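Local coordinates for protein PrgZ (Enterococcus faecalis, PDB 4FAJ) that binds peptide pheromones as a membrane-anchored extracellular receptor of the solute-binding protein family and probably takes part in peptide transport, at residues Phe429-Leu434 against Leu441-Thr446; Lys331-Lys336 against Asp461-Leu466; Phe389-Ala394 against Gln435-Gly440. All blocks are in the same frame, centred on the assembly; numbering follows the deposited sequence.

In the fold
From the N terminus, 331-336 comes first and meets 461-466 much later in the chain. Contact 2 therefore closes the longest loop, and both other contacts lie within it. Contact 3 opens at 389-394 and closes at 435-440. Contact 1 opens at 429-434, before contact 3 has closed, and ends at 441-446, so these two cross. Both use helix 421-437. Contact 1 sets that helix against strand 442-448, and contact 3 sets its C-terminal end against helix 391-402. Contacts 1 and 2 reach the same mixed sheet and touch through leucines, L441 on L332 and L434 on L464. Contacts 2 and 3 do not touch; their centres are about 17 Å apart.

Contact 1 of 3, residues Phe429-Leu434 against Leu441-Thr446; sequences FLQGQL and LKVTVT
Q431 lies over V443 and V445 with the aliphatic part of its side chain and grips the strand with its amide. The contact belongs to a beta-alpha-beta unit: strand 412-418, helix 421-437, strand 442-448. The helix segment runs almost exactly antiparallel to the strand segment, at 176°, with their axes 8.1 Å apart at the closest approach. Q431 CG is anti to the backbone N (chi1 170°) and the chain is extended beyond it. This carries the amide past V443, whose side chain slides by in the opposite direction. Q431 CB meets V445 CG2 at 3.8 Å. Q431 CG comes within 3.9 Å of V443 CB. At the end of the chain, Q431 NE2 donates to V443 O at 2.7 Å, with an N-H...O angle of 160°. The acceptor lies close to the plane of the Q431 amide, so the bond helps to fix the rotation of that group. One turn further along the helix, Q435 OE1 accepts from V443 N, so two glutamines of the helix bond to the N-H and C=O of V443, which point away from strand 412-418. K442, T444 and T446 bond to that strand, and the hydroxyls of T444 and T446 bond to D414. Further along the helix, toward L441, the packing is apolar. L434 also touches I342 and A345 of helix 336-345. Its CB is 4.5 Å from L441 CD2. The second methyl of V443 completes this layer: V443 CG2 lies 4.0 Å from L434 CB and 4.1 Å from L434 CD1.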
# COMPACT_ATOMS: atom_id res chain seq x y z
N PHE A 429 -9.06 -6.25 -20.66
CA PHE A 429 -8.53 -5.23 -21.56
C PHE A 429 -7.06 -5.55 -21.87
O PHE A 429 -6.64 -5.52 -23.02
CB PHE A 429 -8.65 -3.83 -20.93
CG PHE A 429 -8.01 -2.74 -21.74
CD1 PHE A 429 -8.74 -2.01 -22.66
CD2 PHE A 429 -6.66 -2.44 -21.58
CE1 PHE A 429 -8.15 -1.01 -23.41
CE2 PHE A 429 -6.06 -1.43 -22.32
CZ PHE A 429 -6.81 -0.72 -23.24
N LEU A 430 -6.29 -5.86 -20.83
CA LEU A 430 -4.87 -6.18 -21.01
C LEU A 430 -4.70 -7.44 -21.84
O LEU A 430 -3.82 -7.52 -22.72
CB LEU A 430 -4.18 -6.33 -19.66
CG LEU A 430 -4.06 -5.02 -18.88
CD1 LEU A 430 -3.60 -5.28 -17.45
CD2 LEU A 430 -3.14 -4.02 -19.58
N GLN A 431 -5.53 -8.44 -21.56
CA GLN A 431 -5.53 -9.68 -22.33
C GLN A 431 -5.65 -9.41 -23.83
O GLN A 431 -4.85 -9.91 -24.63
CB GLN A 431 -6.67 -10.57 -21.84
CG GLN A 431 -6.95 -11.79 -22.69
CD GLN A 431 -8.25 -12.45 -22.29
OE1 GLN A 431 -9.27 -11.78 -22.09
NE2 GLN A 431 -8.23 -13.76 -22.16
N GLY A 432 -6.64 -8.60 -24.21
CA GLY A 432 -6.85 -8.24 -25.62
C GLY A 432 -5.70 -7.46 -26.24
O GLY A 432 -5.37 -7.68 -27.40
N GLN A 433 -5.09 -6.56 -25.46
CA GLN A 433 -3.92 -5.80 -25.90
C GLN A 433 -2.71 -6.70 -26.16
O GLN A 433 -2.03 -6.55 -27.18
CB GLN A 433 -3.54 -4.76 -24.86
CG GLN A 433 -4.62 -3.74 -24.65
CD GLN A 433 -4.64 -2.69 -25.72
OE1 GLN A 433 -3.63 -2.05 -26.01
NE2 GLN A 433 -5.81 -2.49 -26.30
N LEU A 434 -2.47 -7.62 -25.24
CA LEU A 434 -1.33 -8.52 -25.37
C LEU A 434 -1.55 -9.48 -26.54
O LEU A 434 -0.67 -9.67 -27.38
CB LEU A 434 -1.08 -9.26 -24.06
CG LEU A 434 -0.54 -8.37 -22.93
CD1 LEU A 434 -0.37 -9.19 -21.66
CD2 LEU A 434 0.78 -7.71 -23.32
N LEU A 441 0.31 -15.54 -28.87
CA LEU A 441 0.29 -15.63 -27.41
C LEU A 441 -1.15 -15.72 -26.92
O LEU A 441 -1.98 -14.89 -27.29
CB LEU A 441 0.96 -14.41 -26.78
CG LEU A 441 1.00 -14.37 -25.25
CD1 LEU A 441 2.01 -15.37 -24.70
CD2 LEU A 441 1.32 -12.96 -24.78
N LYS A 442 -1.43 -16.71 -26.08
CA LYS A 442 -2.70 -16.78 -25.38
C LYS A 442 -2.54 -16.22 -23.97
O LYS A 442 -1.62 -16.62 -23.26
CB LYS A 442 -3.22 -18.22 -25.31
CG LYS A 442 -4.64 -18.32 -24.72
CD LYS A 442 -5.31 -19.67 -24.98
CE LYS A 442 -4.77 -20.76 -24.06
NZ LYS A 442 -5.38 -22.09 -24.38
N VAL A 443 -3.43 -15.31 -23.58
CA VAL A 443 -3.48 -14.83 -22.21
C VAL A 443 -4.79 -15.26 -21.55
O VAL A 443 -5.87 -14.97 -22.06
CB VAL A 443 -3.34 -13.29 -22.14
CG1 VAL A 443 -3.59 -12.79 -20.72
CG2 VAL A 443 -1.97 -12.85 -22.64
N THR A 444 -4.68 -15.97 -20.43
CA THR A 444 -5.85 -16.34 -19.63
C THR A 444 -5.97 -15.35 -18.48
O THR A 444 -4.96 -14.91 -17.93
CB THR A 444 -5.73 -17.77 -19.09
OG1 THR A 444 -4.52 -17.90 -18.33
CG2 THR A 444 -5.73 -18.78 -20.22
N VAL A 445 -7.20 -14.96 -18.15
CA VAL A 445 -7.43 -14.09 -17.01
C VAL A 445 -8.06 -14.90 -15.90
O VAL A 445 -9.06 -15.57 -16.12
CB VAL A 445 -8.36 -12.93 -17.37
CG1 VAL A 445 -8.62 -12.06 -16.14
CG2 VAL A 445 -7.76 -12.09 -18.52
N THR A 446 -7.47 -14.84 -14.70
CA THR A 446 -7.94 -15.64 -13.56
C THR A 446 -8.30 -14.72 -12.39
O THR A 446 -7.42 -14.29 -11.64
CB THR A 446 -6.88 -16.67 -13.13
OG1 THR A 446 -6.50 -17.45 -14.27
CG2 THR A 446 -7.44 -17.57 -12.03

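Contact 2 of 3, residues Lys331-Lys336 against Asp461-Leu466; sequences KLLQNK and DFTLSL
L333 pushes its branched end against T463 and L464, where strand 464-470 enters the mixed sheet of this alpha/beta lobe. The strand runs between 412-418, parallel to it, and 311-324, antiparallel to it. The apolar contacts all come from one leucine. L333 CD1 meets T463 CG2 at 3.6 Å and L464 CD2 at 3.9 Å. Its other methyl, L333 CD2, is 4.1 Å from L464 CD2. L333 crosses both side chains at about a right angle and touches them with its terminal methyls. M324 of strand 311-324 touches both L333 and L464 and extends the buried patch. Polar bonds hold the two backbones from outside the pair. T463 bonds through its backbone to N325, and L464 to D414 and L416, while L333 N is bonded to N330 OD1 and L333 O accepts from R339 NH1. Further along the strand, L466 packs on an aromatic side chain of the bound peptide. One methyl also presses on a polar backbone atom. L333 CD1 is anti to CA (chi2 179°), and this extension brings it within 3.2 Å of T463 O.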
# COMPACT_ATOMS: atom_id res chain seq x y z
N LYS A 331 9.56 -19.65 -18.60
CA LYS A 331 10.56 -19.48 -19.64
C LYS A 331 10.31 -18.24 -20.49
O LYS A 331 11.26 -17.58 -20.91
CB LYS A 331 10.61 -20.73 -20.53
CG LYS A 331 10.89 -22.02 -19.76
CD LYS A 331 12.09 -21.86 -18.81
CE LYS A 331 12.75 -23.19 -18.49
NZ LYS A 331 14.05 -22.96 -17.81
N LEU A 332 9.04 -17.92 -20.74
CA LEU A 332 8.69 -16.71 -21.47
C LEU A 332 9.12 -15.44 -20.73
O LEU A 332 9.79 -14.58 -21.31
CB LEU A 332 7.18 -16.66 -21.76
CG LEU A 332 6.65 -17.45 -22.95
CD1 LEU A 332 5.12 -17.42 -22.95
CD2 LEU A 332 7.17 -16.89 -24.27
N LEU A 333 8.76 -15.31 -19.45
CA LEU A 333 9.00 -14.05 -18.72
C LEU A 333 10.45 -13.87 -18.29
O LEU A 333 10.86 -12.78 -17.91
CB LEU A 333 8.06 -13.94 -17.52
CG LEU A 333 6.58 -13.79 -17.91
CD1 LEU A 333 5.70 -13.70 -16.69
CD2 LEU A 333 6.37 -12.58 -18.83
N GLN A 334 11.22 -14.95 -18.37
CA GLN A 334 12.68 -14.91 -18.20
C GLN A 334 13.36 -14.22 -19.40
O GLN A 334 14.46 -13.68 -19.27
CB GLN A 334 13.18 -16.36 -18.00
CG GLN A 334 14.62 -16.68 -18.31
CD GLN A 334 14.94 -18.13 -17.96
OE1 GLN A 334 14.98 -18.50 -16.79
NE2 GLN A 334 15.15 -18.96 -18.98
N ASN A 335 12.70 -14.22 -20.56
CA ASN A 335 13.24 -13.59 -21.76
C ASN A 335 12.97 -12.07 -21.78
O ASN A 335 11.82 -11.63 -21.77
CB ASN A 335 12.68 -14.30 -23.00
CG ASN A 335 13.30 -13.82 -24.30
OD1 ASN A 335 12.98 -12.75 -24.78
ND2 ASN A 335 14.16 -14.65 -24.90
N LYS A 336 14.04 -11.28 -21.83
CA LYS A 336 13.91 -9.81 -21.77
C LYS A 336 13.08 -9.25 -22.93
O LYS A 336 12.32 -8.31 -22.73
CB LYS A 336 15.30 -9.14 -21.73
CG LYS A 336 15.25 -7.67 -21.31
CD LYS A 336 16.64 -7.03 -21.22
CE LYS A 336 17.35 -7.45 -19.94
NZ LYS A 336 18.66 -6.76 -19.75
N ASP A 461 3.32 -17.98 -6.83
CA ASP A 461 2.49 -18.94 -7.56
C ASP A 461 1.68 -18.16 -8.59
O ASP A 461 0.45 -18.07 -8.52
CB ASP A 461 1.58 -19.69 -6.57
CG ASP A 461 0.80 -20.82 -7.23
OD1 ASP A 461 1.07 -21.17 -8.40
OD2 ASP A 461 -0.11 -21.36 -6.56
N PHE A 462 2.39 -17.57 -9.54
CA PHE A 462 1.78 -16.79 -10.59
C PHE A 462 2.73 -16.63 -11.77
O PHE A 462 3.92 -16.92 -11.67
CB PHE A 462 1.33 -15.42 -10.07
CG PHE A 462 2.46 -14.45 -9.86
CD1 PHE A 462 3.20 -14.46 -8.70
CD2 PHE A 462 2.77 -13.51 -10.84
CE1 PHE A 462 4.24 -13.56 -8.51
CE2 PHE A 462 3.80 -12.61 -10.65
CZ PHE A 462 4.54 -12.63 -9.49
N THR A 463 2.19 -16.15 -12.87
CA THR A 463 2.95 -15.83 -14.06
C THR A 463 2.95 -14.31 -14.24
O THR A 463 3.97 -13.66 -14.02
CB THR A 463 2.36 -16.58 -15.26
OG1 THR A 463 2.49 -17.98 -15.01
CG2 THR A 463 3.07 -16.21 -16.55
N LEU A 464 1.79 -13.76 -14.60
CA LEU A 464 1.56 -12.32 -14.57
C LEU A 464 0.58 -11.99 -13.46
O LEU A 464 -0.33 -12.78 -13.15
CB LEU A 464 0.96 -11.80 -15.88
CG LEU A 464 1.72 -11.92 -17.19
CD1 LEU A 464 0.77 -11.60 -18.33
CD2 LEU A 464 2.92 -10.98 -17.18
N SER A 465 0.70 -10.78 -12.92
CA SER A 465 -0.19 -10.32 -11.88
C SER A 465 -0.55 -8.85 -12.06
O SER A 465 0.34 -8.01 -12.20
CB SER A 465 0.49 -10.51 -10.53
OG SER A 465 -0.26 -9.92 -9.48
N LEU A 466 -1.85 -8.54 -12.03
CA LEU A 466 -2.30 -7.15 -11.98
C LEU A 466 -2.37 -6.75 -10.52
O LEU A 466 -3.36 -7.03 -9.83
CB LEU A 466 -3.68 -6.99 -12.63
CG LEU A 466 -4.27 -5.58 -12.60
CD1 LEU A 466 -3.31 -4.59 -13.24
CD2 LEU A 466 -5.62 -5.54 -13.32

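Contact 3 of 3, residues Phe389-Ala394 against Gln435-Gly440; sequences FNKKQA and QDSLEG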
# COMPACT_ATOMS: atom_id res chain seq x y z
N PHE A 389 3.14 3.19 -25.07
CA PHE A 389 2.58 2.36 -26.13
C PHE A 389 3.28 2.56 -27.47
O PHE A 389 3.42 3.68 -27.95
CB PHE A 389 1.09 2.68 -26.29
CG PHE A 389 0.36 1.83 -27.30
CD1 PHE A 389 0.42 0.45 -27.23
CD2 PHE A 389 -0.43 2.42 -28.29
CE1 PHE A 389 -0.28 -0.34 -28.17
CE2 PHE A 389 -1.12 1.65 -29.21
CZ PHE A 389 -1.05 0.27 -29.15
N ASN A 390 3.72 1.45 -28.07
CA ASN A 390 4.26 1.45 -29.42
C ASN A 390 4.04 0.05 -30.00
O ASN A 390 4.89 -0.83 -29.87
CB ASN A 390 5.74 1.85 -29.41
CG ASN A 390 6.27 2.15 -30.80
OD1 ASN A 390 5.95 1.47 -31.77
ND2 ASN A 390 7.11 3.19 -30.90
N LYS A 391 2.89 -0.13 -30.64
CA LYS A 391 2.44 -1.42 -31.19
C LYS A 391 3.48 -2.06 -32.12
O LYS A 391 3.78 -3.24 -32.00
CB LYS A 391 1.11 -1.21 -31.94
CG LYS A 391 0.55 -2.43 -32.65
CD LYS A 391 -0.74 -2.90 -32.03
CE LYS A 391 -1.14 -4.28 -32.58
NZ LYS A 391 -1.60 -4.19 -33.97
N LYS A 392 4.06 -1.27 -33.03
CA LYS A 392 5.05 -1.83 -33.97
C LYS A 392 6.29 -2.36 -33.24
O LYS A 392 6.78 -3.43 -33.58
CB LYS A 392 5.44 -0.83 -35.06
CG LYS A 392 4.44 -0.74 -36.23
CD LYS A 392 3.17 -0.00 -35.82
CE LYS A 392 2.12 0.11 -36.89
NZ LYS A 392 0.79 0.27 -36.22
N GLN A 393 6.78 -1.64 -32.23
CA GLN A 393 7.93 -2.15 -31.45
C GLN A 393 7.57 -3.40 -30.63
O GLN A 393 8.38 -4.31 -30.49
CB GLN A 393 8.53 -1.06 -30.53
CG GLN A 393 9.45 -0.06 -31.26
CD GLN A 393 10.63 -0.72 -31.95
OE1 GLN A 393 11.05 -1.83 -31.60
NE2 GLN A 393 11.18 -0.03 -32.94
N ALA A 394 6.35 -3.45 -30.10
CA ALA A 394 5.84 -4.63 -29.41
C ALA A 394 5.92 -5.84 -30.31
O ALA A 394 6.46 -6.87 -29.93
CB ALA A 394 4.40 -4.41 -28.95
N GLN A 435 -2.75 -10.06 -26.63
CA GLN A 435 -3.08 -10.97 -27.73
C GLN A 435 -3.03 -10.28 -29.09
O GLN A 435 -2.61 -10.89 -30.07
CB GLN A 435 -4.44 -11.66 -27.47
CG GLN A 435 -4.35 -12.65 -26.31
CD GLN A 435 -5.63 -13.41 -26.00
OE1 GLN A 435 -5.59 -14.39 -25.27
NE2 GLN A 435 -6.76 -12.96 -26.53
N ASP A 436 -3.38 -9.00 -29.14
CA ASP A 436 -3.38 -8.24 -30.40
C ASP A 436 -1.99 -7.89 -30.95
O ASP A 436 -1.83 -7.72 -32.16
CB ASP A 436 -4.19 -6.95 -30.26
CG ASP A 436 -4.49 -6.29 -31.61
OD1 ASP A 436 -4.95 -7.00 -32.54
OD2 ASP A 436 -4.27 -5.06 -31.75
N SER A 437 -1.00 -7.74 -30.06
CA SER A 437 0.36 -7.36 -30.48
C SER A 437 1.38 -8.48 -30.42
O SER A 437 2.43 -8.39 -31.06
CB SER A 437 0.87 -6.20 -29.62
OG SER A 437 0.22 -4.99 -29.97
N LEU A 438 1.10 -9.52 -29.64
CA LEU A 438 1.99 -10.67 -29.54
C LEU A 438 1.29 -11.84 -30.21
O LEU A 438 0.65 -12.66 -29.54
CB LEU A 438 2.33 -10.98 -28.08
CG LEU A 438 3.31 -10.02 -27.39
CD1 LEU A 438 2.76 -8.60 -27.35
CD2 LEU A 438 3.62 -10.49 -25.98
N GLU A 439 1.41 -11.90 -31.53
CA GLU A 439 0.65 -12.87 -32.33
C GLU A 439 0.96 -14.27 -31.83
O GLU A 439 2.12 -14.64 -31.67
CB GLU A 439 0.98 -12.75 -33.83
CG GLU A 439 -0.17 -13.11 -34.78
CD GLU A 439 -0.10 -14.52 -35.34
OE1 GLU A 439 0.63 -15.38 -34.77
OE2 GLU A 439 -0.78 -14.79 -36.36
N GLY A 440 -0.09 -15.04 -31.55
CA GLY A 440 0.07 -16.42 -31.13
C GLY A 440 0.06 -16.61 -29.63
O GLY A 440 -0.18 -17.72 -29.16
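K391 and A394, in the first turn of helix 391-402, meet D436 and S437. F389 lies two residues before the helix starts, and K391 N lies 4.0 Å above its ring, offset toward the rim. N390 is the N-cap. Its OD1 accepts from Q393 N at 3.3 Å, with the donor well above the carbonyl plane. K391 then leans across to the end of helix 421-437. Its chain bends at chi2 and chi4, and chi2 (114°) is far from staggered. K391 CE is modelled 3.0 Å from S437 OG, so the exact placing of the lysine chain is doubtful. K391 NZ forms a long salt bridge with D436 OD2 at 3.6 Å, the two side chains crossing at about a right angle. E395 is a second, weak ionic partner for NZ. One turn on, A394 CB rests on S437 CB at 4.0 Å. A394 and S437 both also touch A345, so helix 336-345 joins the packing. After the end of helix 421-437, E439 O accepts from W398 NE1 of helix 391-402. The start of one helix is thus fastened to the end of another, in the helical layer of an alpha/beta lobe of the solute-binding protein fold.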